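Long-range contacts in aldehyde reductase YahK (Escherichia coli, PDB 1UUF), which reduces a wide range of aldehydes to the corresponding primary alcohols, strongly preferring NADPH over NADH, and binds two zinc ions per subunit: residues A[258-263]-A[283-288]; A[199-204]-A[263-268]; A[110-115]-A[157-162]; A[122-127]-A[315-320]. All blocks are in the same frame, centred on the assembly; numbering follows the deposited sequence.

How the contacts relate
Contacts 1 and 2 lie in the parallel sheet of the Rossmann-type domain; they share Asn-263, and strand 258-263 is the neighbour of both 282-286 and 197-201. Contact 1 is strand pairing with mainly apolar, buried side chains, whereas contact 2, at the strand ends, turns to a threonine hydroxyl and a glycine turn. Contacts 3 and 4 sit together, centres about 9 Å apart, beside the four-cysteine zinc, and are joined by a salt bridge between Arg-158 and Glu-124. Contact 3 is partly buried and rich in charge; contact 4 is buried and ties the zinc lobe to the start of helix 317-330. Contacts 1 and 4 also touch the second subunit.

Contact 1: A[258-263]-A[283-288]; sequences FDFILN and TMTLVG
Phe-260 turns the edge of its ring to Thr-285: CE1 comes 3.3 Å from Thr-285 OG1, near the ring plane, while CD1 sits close to the carbonyl oxygen of Thr-283. Its CG is anti to the backbone N (chi1 176°), on the sheet face shared by Phe-260, Leu-262, Thr-283 and Thr-285. On the face that carries Ile-261 and Met-284, Ile-261 CG2 packs 3.9 Å from Met-284 CG. Further along, Asn-263 CB rests 3.6 Å from Leu-286 CD2, the side chains lying side by side. On the face of Phe-260 and Thr-285, Leu-262 CD1 meets Val-287 CG1 at 3.9 Å, nearly at a right angle. Four backbone bonds join strands 258-263 and 282-286, neighbours in the six-stranded parallel sheet of the Rossmann-type domain, running from Ile-261 N to Thr-283 O (3.0 Å) through to Val-287 N and Asn-263 O (3.0 Å). Past the last, a water donates to Asn-263 O and accepts from Gly-288 N. In the outer shell the ring of Trp-190 meets that of Phe-260, and Leu-286 packs on Val-299 of the second subunit. An alanine in place of Phe-260 would probably open a gap beside Thr-285 and deprive Trp-190 of its ring partner. The backbone bonds supply the polar pairing and the side chains mostly apolar packing; the buried Thr-285 hydroxyl, with no polar partner in the model, meets the ring edge instead.

Contact 2: A[199-204]-A[263-268]; sequences GVVGIG and NTVAAP
Val-201 and Thr-264 meet through one carbonyl: Val-201 O accepts both the backbone N of Thr-264, at 2.9 Å, and its hydroxyl OG1, at 2.7 Å. The hydroxyl can do this because chi1 of 73° sets OG1 between the backbone N and the carbonyl carbon of its own residue, on the side of the N-H that binds the same acceptor. The N-H lies in the carbonyl plane and OG1 is tilted 18° from it. A water donates to OG1 and accepts from Gly-204 N, extending the link into the turn. The flat end of Asn-263 lies against Val-201, its CG 3.7 Å from Val-201 CB. Val-201 CG1 is anti to the backbone N (chi1 -173°) and touches Val-265 CG2 at 3.7 Å; that same methyl of Val-265 is 3.9 Å from Gly-202 CA. An alanine in place of Asn-263 would probably leave the flank of Val-201 without the flat group that covers it. Gly-202 has backbone angles that by themselves call for glycine, and a CB there would also clash with Thr-264 OG1. Leu-206 of helix 205-216 packs on Thr-264, and Phe-274 on Val-201. Gly-202 and Gly-204 fall in a GxGxxG sequence between strand 197-201 and helix 205-216, the strand-turn-helix that in Rossmann folds usually holds the dinucleotide, consistent with the use of a nicotinamide dinucleotide by this enzyme.

Contact 3: A[110-115]-A[157-162]; sequences VDSCKH and ERYVLR. With ZN (zinc ion), chain B.
Within the GroES-like domain, the lobe that carries the four-cysteine zinc is held against the 157-162 segment, with Tyr-159 laid against Val-110, Asp-111 and Ser-112. The CA of Asp-111 stands over one face of the Tyr-159 ring, 3.6 Å from its centroid and 14° off the normal, a CH-pi contact; Arg-158 CG lies over the opposite face. At the tip of the ring, Tyr-159 OH and Ser-112 OG share a short hydrogen bond of 2.6 Å in which either could be the donor. Lys-114 runs past the same hydroxyl, its CG 3.4 Å from Tyr-159 OH. A bend at chi4 (62°) turns its NZ back to Asp-111 OD1, a 2.7 Å salt bridge, and NZ also donates to Ser-112 O at 3.0 Å. Arg-158 slides past Lys-114 in the opposite direction, a water joining its NH1 to Lys-114 O, while its NH2 pairs with Glu-124. Cys-113 binds the zinc through SG at 2.4 Å, with Cys-116, Cys-119 and Cys-127. Lys-114 and Arg-158 bring like charges near each other, and their separate acidic partners, Asp-111 and Glu-124, would be expected to offset the repulsion.

Contact 4: A[122-127]-A[315-320]; sequences GLENYC and GGIPET. With ZN (zinc ion), chain B.
Next to the structural-type zinc site, the loop leading to Cys-127 packs against the first turn of helix 317-330. Glu-124 carries the polar link: its OE1 accepts the backbone N of Ile-317 at 3.0 Å, and the bond is nearly straight (169°), although the donor stands above the carboxylate plane. A bend at chi2 (94°) swings the carboxylate toward the helix start, where its oxygen OE1 also meets Pro-318 CD, tip to tip, at 3.6 Å. Ile-317 CG1 lies 3.7 Å from the same oxygen. The other oxygen, OE2, pairs with Arg-158, which probably helps keep the negative charge beside the helix N-terminus. Gly-316 occupies the N-cap position, and its carbonyl oxygen takes two bonds from Thr-320, one from N and one from OG1, which reach it from opposite faces of its plane. Gly-122, with positive phi, is the C-prime residue of a Schellman motif that ends the preceding helix, so the end of one helix is set against the beginning of another. Its carbonyl oxygen touches Gly-316 CA at 3.3 Å in a CA-H...O contact, and a CB on Gly-316 would clash with that oxygen. A water donates to Gly-122 O and accepts from Glu-319 N. Asn-125 lays its amide group against the peptide of Gly-315, CG to Gly-315 C at 3.3 Å, and its ND2 bonds to Met-313 O. Cys-127 SG binds the zinc at 2.4 Å, while Tyr-126 O receives a hydrogen bond from Lys-305 of the second subunit.

Contact 1: A[258-263]-A[283-288]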
loop_
_atom_site.group_PDB
_atom_site.type_symbol
_atom_site.label_atom_id
_atom_site.label_comp_id
_atom_site.label_asym_id
_atom_site.label_seq_id
_atom_site.Cartn_x
_atom_site.Cartn_y
_atom_site.Cartn_z
ATOM N N PHE A 258 12.830 -7.759 -2.874
ATOM C CA PHE A 258 12.922 -6.323 -2.631
ATOM C C PHE A 258 12.238 -5.810 -1.379
ATOM O O PHE A 258 11.117 -6.192 -1.064
ATOM C CB PHE A 258 12.372 -5.536 -3.822
ATOM C CG PHE A 258 13.269 -5.540 -5.018
ATOM C CD1 PHE A 258 13.169 -6.542 -5.975
ATOM C CD2 PHE A 258 14.227 -4.546 -5.183
ATOM C CE1 PHE A 258 14.009 -6.554 -7.083
ATOM C CE2 PHE A 258 15.073 -4.547 -6.284
ATOM C CZ PHE A 258 14.963 -5.556 -7.240
ATOM N N ASP A 259 12.927 -4.921 -0.676
ATOM C CA ASP A 259 12.379 -4.312 0.522
ATOM C C ASP A 259 11.465 -3.191 0.065
ATOM O O ASP A 259 10.397 -2.962 0.634
ATOM C CB ASP A 259 13.498 -3.720 1.377
ATOM C CG ASP A 259 14.362 -4.780 2.024
ATOM O OD1 ASP A 259 13.902 -5.403 3.006
ATOM O OD2 ASP A 259 15.494 -4.994 1.545
ATOM N N PHE A 260 11.896 -2.507 -0.988
ATOM C CA PHE A 260 11.153 -1.374 -1.510
ATOM C C PHE A 260 11.413 -1.188 -3.003
ATOM O O PHE A 260 12.526 -1.396 -3.479
ATOM C CB PHE A 260 11.588 -0.121 -0.743
ATOM C CG PHE A 260 10.974 1.152 -1.245
ATOM C CD1 PHE A 260 9.599 1.345 -1.196
ATOM C CD2 PHE A 260 11.779 2.169 -1.753
ATOM C CE1 PHE A 260 9.030 2.536 -1.648
ATOM C CE2 PHE A 260 11.222 3.361 -2.206
ATOM C CZ PHE A 260 9.843 3.544 -2.153
ATOM N N ILE A 261 10.376 -0.816 -3.740
ATOM C CA ILE A 261 10.518 -0.566 -5.163
ATOM C C ILE A 261 9.917 0.793 -5.477
ATOM O O ILE A 261 8.752 1.048 -5.185
ATOM C CB ILE A 261 9.806 -1.631 -6.022
ATOM C CG1 ILE A 261 10.530 -2.974 -5.888
ATOM C CG2 ILE A 261 9.815 -1.204 -7.491
ATOM C CD1 ILE A 261 9.892 -4.098 -6.673
ATOM N N LEU A 262 10.728 1.663 -6.067
ATOM C CA LEU A 262 10.282 2.998 -6.442
ATOM C C LEU A 262 9.995 2.975 -7.942
ATOM O O LEU A 262 10.911 2.851 -8.750
ATOM C CB LEU A 262 11.382 4.019 -6.133
ATOM C CG LEU A 262 11.056 5.475 -6.466
ATOM C CD1 LEU A 262 9.896 5.953 -5.601
ATOM C CD2 LEU A 262 12.290 6.328 -6.235
ATOM N N ASN A 263 8.721 3.074 -8.314
ATOM C CA ASN A 263 8.350 3.044 -9.727
ATOM C C ASN A 263 8.131 4.468 -10.234
ATOM O O ASN A 263 7.192 5.140 -9.815
ATOM C CB ASN A 263 7.090 2.188 -9.904
ATOM C CG ASN A 263 6.832 1.818 -11.352
ATOM O OD1 ASN A 263 6.370 0.711 -11.654
ATOM N ND2 ASN A 263 7.120 2.740 -12.254
ATOM N N THR A 283 6.894 -2.803 -0.061
ATOM C CA THR A 283 6.023 -1.836 -0.711
ATOM C C THR A 283 6.598 -1.330 -2.022
ATOM O O THR A 283 7.810 -1.189 -2.153
ATOM C CB THR A 283 5.816 -0.597 0.188
ATOM O OG1 THR A 283 5.146 -0.979 1.393
ATOM C CG2 THR A 283 4.997 0.473 -0.540
ATOM N N MET A 284 5.725 -1.084 -2.995
ATOM C CA MET A 284 6.162 -0.488 -4.254
ATOM C C MET A 284 5.413 0.829 -4.284
ATOM O O MET A 284 4.185 0.853 -4.186
ATOM C CB MET A 284 5.777 -1.308 -5.486
ATOM C CG MET A 284 6.002 -0.509 -6.781
ATOM S SD MET A 284 5.954 -1.489 -8.291
ATOM C CE MET A 284 4.279 -2.126 -8.212
ATOM N N THR A 285 6.150 1.926 -4.389
ATOM C CA THR A 285 5.528 3.241 -4.409
ATOM C C THR A 285 5.663 3.862 -5.783
ATOM O O THR A 285 6.745 3.863 -6.365
ATOM C CB THR A 285 6.179 4.162 -3.367
ATOM O OG1 THR A 285 5.952 3.618 -2.063
ATOM C CG2 THR A 285 5.593 5.574 -3.436
ATOM N N LEU A 286 4.552 4.383 -6.295
ATOM C CA LEU A 286 4.526 5.004 -7.611
ATOM C C LEU A 286 4.673 6.521 -7.476
ATOM O O LEU A 286 4.044 7.132 -6.615
ATOM C CB LEU A 286 3.195 4.689 -8.303
ATOM C CG LEU A 286 2.672 3.253 -8.180
ATOM C CD1 LEU A 286 1.308 3.149 -8.843
ATOM C CD2 LEU A 286 3.653 2.290 -8.809
ATOM N N VAL A 287 5.508 7.125 -8.320
ATOM C CA VAL A 287 5.689 8.576 -8.284
ATOM C C VAL A 287 5.586 9.209 -9.668
ATOM O O VAL A 287 5.582 10.435 -9.795
ATOM C CB VAL A 287 7.048 8.982 -7.655
ATOM C CG1 VAL A 287 7.093 8.550 -6.208
ATOM C CG2 VAL A 287 8.198 8.362 -8.439
ATOM N N GLY A 288 5.499 8.379 -10.702
ATOM C CA GLY A 288 5.379 8.908 -12.051
ATOM C C GLY A 288 4.030 9.575 -12.280
ATOM O O GLY A 288 3.073 9.317 -11.553
HETATM O O HOH W 1 4.887 5.496 -11.552
#

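Contact 2: A[199-204]-A[263-268]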
loop_
_atom_site.group_PDB
_atom_site.type_symbol
_atom_site.label_atom_id
_atom_site.label_comp_id
_atom_site.label_asym_id
_atom_site.label_seq_id
_atom_site.Cartn_x
_atom_site.Cartn_y
_atom_site.Cartn_z
ATOM N N GLY A 199 14.568 -1.239 -5.589
ATOM C CA GLY A 199 14.435 -1.225 -7.029
ATOM C C GLY A 199 13.967 0.132 -7.503
ATOM O O GLY A 199 13.233 0.833 -6.804
ATOM N N VAL A 200 14.425 0.524 -8.683
ATOM C CA VAL A 200 14.015 1.789 -9.271
ATOM C C VAL A 200 13.564 1.442 -10.677
ATOM O O VAL A 200 14.351 0.936 -11.479
ATOM C CB VAL A 200 15.169 2.805 -9.330
ATOM C CG1 VAL A 200 14.712 4.061 -10.072
ATOM C CG2 VAL A 200 15.607 3.175 -7.914
ATOM N N VAL A 201 12.291 1.695 -10.967
ATOM C CA VAL A 201 11.740 1.388 -12.276
ATOM C C VAL A 201 11.705 2.645 -13.129
ATOM O O VAL A 201 11.125 3.653 -12.734
ATOM C CB VAL A 201 10.305 0.827 -12.167
ATOM C CG1 VAL A 201 9.830 0.356 -13.532
ATOM C CG2 VAL A 201 10.266 -0.316 -11.166
ATOM N N GLY A 202 12.335 2.580 -14.299
ATOM C CA GLY A 202 12.358 3.726 -15.188
ATOM C C GLY A 202 13.700 4.430 -15.159
ATOM O O GLY A 202 14.266 4.653 -14.090
ATOM N N ILE A 203 14.213 4.778 -16.336
ATOM C CA ILE A 203 15.502 5.454 -16.431
ATOM C C ILE A 203 15.354 6.814 -17.115
ATOM O O ILE A 203 16.089 7.136 -18.053
ATOM C CB ILE A 203 16.521 4.605 -17.229
ATOM C CG1 ILE A 203 16.413 3.130 -16.833
ATOM C CG2 ILE A 203 17.939 5.099 -16.955
ATOM C CD1 ILE A 203 16.798 2.830 -15.396
ATOM N N GLY A 204 14.395 7.604 -16.643
ATOM C CA GLY A 204 14.171 8.924 -17.202
ATOM C C GLY A 204 14.596 9.991 -16.209
ATOM O O GLY A 204 15.484 9.752 -15.397
ATOM N N ASN A 263 8.721 3.074 -8.314
ATOM C CA ASN A 263 8.350 3.044 -9.727
ATOM C C ASN A 263 8.131 4.468 -10.234
ATOM O O ASN A 263 7.192 5.140 -9.815
ATOM C CB ASN A 263 7.090 2.188 -9.904
ATOM C CG ASN A 263 6.832 1.818 -11.352
ATOM O OD1 ASN A 263 6.370 0.711 -11.654
ATOM N ND2 ASN A 263 7.120 2.740 -12.254
ATOM N N THR A 264 9.006 4.920 -11.135
ATOM C CA THR A 264 8.935 6.279 -11.671
ATOM C C THR A 264 8.354 6.398 -13.077
ATOM O O THR A 264 8.262 7.503 -13.618
ATOM C CB THR A 264 10.332 6.940 -11.706
ATOM O OG1 THR A 264 11.118 6.348 -12.751
ATOM C CG2 THR A 264 11.045 6.755 -10.374
ATOM N N VAL A 265 7.973 5.275 -13.674
ATOM C CA VAL A 265 7.416 5.296 -15.025
ATOM C C VAL A 265 6.073 6.026 -15.065
ATOM O O VAL A 265 5.221 5.827 -14.201
ATOM C CB VAL A 265 7.231 3.860 -15.575
ATOM C CG1 VAL A 265 6.654 3.904 -16.985
ATOM C CG2 VAL A 265 8.565 3.138 -15.581
ATOM N N ALA A 266 5.897 6.871 -16.078
ATOM C CA ALA A 266 4.673 7.646 -16.247
ATOM C C ALA A 266 3.454 6.738 -16.372
ATOM O O ALA A 266 2.476 6.890 -15.638
ATOM C CB ALA A 266 4.790 8.536 -17.479
ATOM N N ALA A 267 3.515 5.799 -17.308
ATOM C CA ALA A 267 2.425 4.855 -17.521
ATOM C C ALA A 267 2.941 3.464 -17.176
ATOM O O ALA A 267 3.207 2.653 -18.062
ATOM C CB ALA A 267 1.966 4.904 -18.972
ATOM N N PRO A 268 3.082 3.170 -15.873
ATOM C CA PRO A 268 3.577 1.870 -15.414
ATOM C C PRO A 268 2.727 0.682 -15.855
ATOM O O PRO A 268 1.501 0.693 -15.727
ATOM C CB PRO A 268 3.601 2.033 -13.898
ATOM C CG PRO A 268 2.433 2.927 -13.652
ATOM C CD PRO A 268 2.598 3.972 -14.734
HETATM O O HOH W 2 11.971 7.800 -14.950
#

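Contact 3: A[110-115]-A[157-162]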
loop_
_atom_site.group_PDB
_atom_site.type_symbol
_atom_site.label_atom_id
_atom_site.label_comp_id
_atom_site.label_asym_id
_atom_site.label_seq_id
_atom_site.Cartn_x
_atom_site.Cartn_y
_atom_site.Cartn_z
ATOM N N VAL A 110 4.802 27.146 -3.274
ATOM C CA VAL A 110 5.146 28.531 -2.957
ATOM C C VAL A 110 4.371 29.024 -1.732
ATOM O O VAL A 110 4.663 30.092 -1.200
ATOM C CB VAL A 110 4.918 29.504 -4.146
ATOM C CG1 VAL A 110 5.974 29.252 -5.228
ATOM C CG2 VAL A 110 3.517 29.338 -4.711
ATOM N N ASP A 111 3.391 28.239 -1.282
ATOM C CA ASP A 111 2.622 28.594 -0.088
ATOM C C ASP A 111 1.721 27.442 0.355
ATOM O O ASP A 111 1.484 26.498 -0.398
ATOM C CB ASP A 111 1.768 29.847 -0.343
ATOM C CG ASP A 111 1.582 30.702 0.910
ATOM O OD1 ASP A 111 1.980 30.258 2.009
ATOM O OD2 ASP A 111 1.035 31.823 0.797
ATOM N N SER A 112 1.254 27.503 1.597
ATOM C CA SER A 112 0.345 26.493 2.134
ATOM C C SER A 112 -0.419 27.143 3.288
ATOM O O SER A 112 -0.107 28.270 3.678
ATOM C CB SER A 112 1.106 25.244 2.601
ATOM O OG SER A 112 1.954 25.509 3.701
ATOM N N CYS A 113 -1.414 26.455 3.835
ATOM C CA CYS A 113 -2.209 27.053 4.908
ATOM C C CYS A 113 -1.423 27.306 6.195
ATOM O O CYS A 113 -1.744 28.221 6.947
ATOM C CB CYS A 113 -3.459 26.208 5.185
ATOM S SG CYS A 113 -3.294 24.860 6.369
ATOM N N LYS A 114 -0.393 26.497 6.432
ATOM C CA LYS A 114 0.481 26.618 7.601
ATOM C C LYS A 114 -0.111 26.242 8.952
ATOM O O LYS A 114 0.574 26.360 9.968
ATOM C CB LYS A 114 1.033 28.041 7.714
ATOM C CG LYS A 114 1.680 28.572 6.457
ATOM C CD LYS A 114 2.164 29.994 6.679
ATOM C CE LYS A 114 2.459 30.676 5.360
ATOM N NZ LYS A 114 1.220 30.765 4.545
ATOM N N HIS A 115 -1.360 25.792 8.993
ATOM C CA HIS A 115 -1.941 25.442 10.284
ATOM C C HIS A 115 -2.637 24.089 10.366
ATOM O O HIS A 115 -3.199 23.747 11.407
ATOM C CB HIS A 115 -2.898 26.550 10.737
ATOM C CG HIS A 115 -4.030 26.800 9.793
ATOM N ND1 HIS A 115 -5.175 26.035 9.783
ATOM C CD2 HIS A 115 -4.184 27.721 8.811
ATOM C CE1 HIS A 115 -5.987 26.474 8.838
ATOM N NE2 HIS A 115 -5.409 27.496 8.233
ATOM N N GLU A 157 9.568 33.227 2.439
ATOM C CA GLU A 157 10.782 32.504 2.825
ATOM C C GLU A 157 10.597 31.091 3.365
ATOM O O GLU A 157 11.535 30.295 3.321
ATOM C CB GLU A 157 11.618 33.313 3.827
ATOM C CG GLU A 157 11.038 33.417 5.222
ATOM C CD GLU A 157 12.090 33.809 6.251
ATOM O OE1 GLU A 157 11.710 34.199 7.373
ATOM O OE2 GLU A 157 13.298 33.718 5.940
ATOM N N ARG A 158 9.413 30.761 3.868
ATOM C CA ARG A 158 9.202 29.411 4.389
ATOM C C ARG A 158 9.328 28.371 3.281
ATOM O O ARG A 158 9.659 27.209 3.536
ATOM C CB ARG A 158 7.820 29.282 5.045
ATOM C CG ARG A 158 7.437 27.835 5.391
ATOM C CD ARG A 158 6.189 27.761 6.261
ATOM N NE ARG A 158 5.802 26.382 6.555
ATOM C CZ ARG A 158 4.929 26.036 7.496
ATOM N NH1 ARG A 158 4.352 26.971 8.243
ATOM N NH2 ARG A 158 4.633 24.758 7.698
ATOM N N TYR A 159 9.087 28.794 2.045
ATOM C CA TYR A 159 9.138 27.872 0.919
ATOM C C TYR A 159 10.354 28.023 0.020
ATOM O O TYR A 159 10.411 27.438 -1.061
ATOM C CB TYR A 159 7.844 28.004 0.117
ATOM C CG TYR A 159 6.630 27.922 1.012
ATOM C CD1 TYR A 159 6.141 29.057 1.666
ATOM C CD2 TYR A 159 6.030 26.695 1.288
ATOM C CE1 TYR A 159 5.089 28.962 2.578
ATOM C CE2 TYR A 159 4.981 26.591 2.196
ATOM C CZ TYR A 159 4.517 27.726 2.837
ATOM O OH TYR A 159 3.495 27.617 3.751
ATOM N N VAL A 160 11.327 28.806 0.468
ATOM C CA VAL A 160 12.551 29.007 -0.297
ATOM C C VAL A 160 13.627 28.143 0.347
ATOM O O VAL A 160 13.759 28.129 1.570
ATOM C CB VAL A 160 12.995 30.484 -0.271
ATOM C CG1 VAL A 160 14.329 30.647 -0.999
ATOM C CG2 VAL A 160 11.929 31.352 -0.935
ATOM N N LEU A 161 14.384 27.429 -0.479
ATOM C CA LEU A 161 15.443 26.536 -0.002
ATOM C C LEU A 161 16.823 27.143 -0.203
ATOM O O LEU A 161 17.025 27.943 -1.107
ATOM C CB LEU A 161 15.387 25.204 -0.756
ATOM C CG LEU A 161 14.162 24.292 -0.630
ATOM C CD1 LEU A 161 13.916 23.969 0.832
ATOM C CD2 LEU A 161 12.940 24.959 -1.248
ATOM N N ARG A 162 17.775 26.744 0.637
ATOM C CA ARG A 162 19.141 27.245 0.530
ATOM C C ARG A 162 20.004 26.228 -0.217
ATOM O O ARG A 162 20.011 25.046 0.129
ATOM C CB ARG A 162 19.728 27.478 1.927
ATOM C CG ARG A 162 21.127 28.098 1.940
ATOM C CD ARG A 162 21.107 29.516 1.378
ATOM N NE ARG A 162 22.413 30.168 1.451
ATOM C CZ ARG A 162 22.981 30.588 2.579
ATOM N NH1 ARG A 162 22.360 30.429 3.740
ATOM N NH2 ARG A 162 24.178 31.161 2.546
HETATM ZN ZN ZN B . -1.955 23.159 5.434
HETATM O O HOH W 3 3.099 25.140 10.226
#

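Contact 4: A[122-127]-A[315-320]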
loop_
_atom_site.group_PDB
_atom_site.type_symbol
_atom_site.label_atom_id
_atom_site.label_comp_id
_atom_site.label_asym_id
_atom_site.label_seq_id
_atom_site.Cartn_x
_atom_site.Cartn_y
_atom_site.Cartn_z
ATOM N N GLY A 122 5.514 19.487 8.624
ATOM C CA GLY A 122 6.534 19.704 7.611
ATOM C C GLY A 122 6.187 19.011 6.302
ATOM O O GLY A 122 7.070 18.675 5.507
ATOM N N LEU A 123 4.896 18.794 6.080
ATOM C CA LEU A 123 4.426 18.146 4.862
ATOM C C LEU A 123 3.500 19.087 4.095
ATOM O O LEU A 123 2.366 18.739 3.770
ATOM C CB LEU A 123 3.693 16.844 5.208
ATOM C CG LEU A 123 4.554 15.761 5.862
ATOM C CD1 LEU A 123 3.675 14.593 6.277
ATOM C CD2 LEU A 123 5.638 15.299 4.891
ATOM N N GLU A 124 3.994 20.286 3.807
ATOM C CA GLU A 124 3.203 21.274 3.082
ATOM C C GLU A 124 2.748 20.742 1.727
ATOM O O GLU A 124 1.766 21.224 1.164
ATOM C CB GLU A 124 4.010 22.560 2.896
ATOM C CG GLU A 124 4.429 23.208 4.208
ATOM C CD GLU A 124 5.815 22.788 4.680
ATOM O OE1 GLU A 124 6.311 21.714 4.270
ATOM O OE2 GLU A 124 6.405 23.538 5.483
ATOM N N ASN A 125 3.459 19.740 1.213
ATOM C CA ASN A 125 3.124 19.137 -0.076
ATOM C C ASN A 125 1.795 18.377 -0.049
ATOM O O ASN A 125 1.156 18.189 -1.089
ATOM C CB ASN A 125 4.259 18.205 -0.533
ATOM C CG ASN A 125 4.623 17.150 0.509
ATOM O OD1 ASN A 125 4.725 17.441 1.701
ATOM N ND2 ASN A 125 4.850 15.921 0.051
ATOM N N TYR A 126 1.378 17.948 1.140
ATOM C CA TYR A 126 0.124 17.221 1.284
ATOM C C TYR A 126 -0.994 18.093 1.852
ATOM O O TYR A 126 -2.068 17.601 2.196
ATOM C CB TYR A 126 0.332 15.982 2.159
ATOM C CG TYR A 126 1.217 14.947 1.497
ATOM C CD1 TYR A 126 2.387 14.499 2.108
ATOM C CD2 TYR A 126 0.903 14.449 0.232
ATOM C CE1 TYR A 126 3.229 13.584 1.471
ATOM C CE2 TYR A 126 1.733 13.537 -0.415
ATOM C CZ TYR A 126 2.895 13.112 0.207
ATOM O OH TYR A 126 3.732 12.249 -0.458
ATOM N N CYS A 127 -0.740 19.392 1.952
ATOM C CA CYS A 127 -1.744 20.324 2.456
ATOM C C CYS A 127 -2.882 20.403 1.438
ATOM O O CYS A 127 -2.636 20.446 0.233
ATOM C CB CYS A 127 -1.117 21.712 2.649
ATOM S SG CYS A 127 -2.282 23.041 3.074
ATOM N N GLY A 315 7.844 16.496 -1.872
ATOM C CA GLY A 315 8.183 16.382 -0.466
ATOM C C GLY A 315 7.898 17.701 0.221
ATOM O O GLY A 315 7.690 18.708 -0.450
ATOM N N GLY A 316 7.867 17.694 1.550
ATOM C CA GLY A 316 7.622 18.922 2.289
ATOM C C GLY A 316 8.859 19.794 2.216
ATOM O O GLY A 316 9.898 19.354 1.720
ATOM N N ILE A 317 8.778 21.022 2.717
ATOM C CA ILE A 317 9.937 21.902 2.641
ATOM C C ILE A 317 11.123 21.421 3.481
ATOM O O ILE A 317 12.251 21.368 2.986
ATOM C CB ILE A 317 9.575 23.352 3.031
ATOM C CG1 ILE A 317 8.434 23.861 2.138
ATOM C CG2 ILE A 317 10.789 24.259 2.836
ATOM C CD1 ILE A 317 8.776 23.921 0.654
ATOM N N PRO A 318 10.892 21.063 4.756
ATOM C CA PRO A 318 12.011 20.597 5.580
ATOM C C PRO A 318 12.815 19.475 4.925
ATOM O O PRO A 318 14.046 19.494 4.949
ATOM C CB PRO A 318 11.325 20.143 6.864
ATOM C CG PRO A 318 10.182 21.096 6.971
ATOM C CD PRO A 318 9.655 21.146 5.555
ATOM N N GLU A 319 12.126 18.500 4.338
ATOM C CA GLU A 319 12.830 17.393 3.701
ATOM C C GLU A 319 13.520 17.822 2.415
ATOM O O GLU A 319 14.557 17.271 2.053
ATOM C CB GLU A 319 11.880 16.231 3.409
ATOM C CG GLU A 319 12.597 15.022 2.827
ATOM C CD GLU A 319 11.714 13.795 2.766
ATOM O OE1 GLU A 319 10.602 13.896 2.212
ATOM O OE2 GLU A 319 12.136 12.731 3.270
ATOM N N THR A 320 12.940 18.792 1.713
ATOM C CA THR A 320 13.552 19.282 0.487
ATOM C C THR A 320 14.881 19.929 0.876
ATOM O O THR A 320 15.875 19.788 0.175
ATOM C CB THR A 320 12.646 20.314 -0.226
ATOM O OG1 THR A 320 11.366 19.723 -0.474
ATOM C CG2 THR A 320 13.248 20.728 -1.568
HETATM ZN ZN ZN B . -1.955 23.159 5.434
HETATM O O HOH W 4 9.391 17.508 5.038
#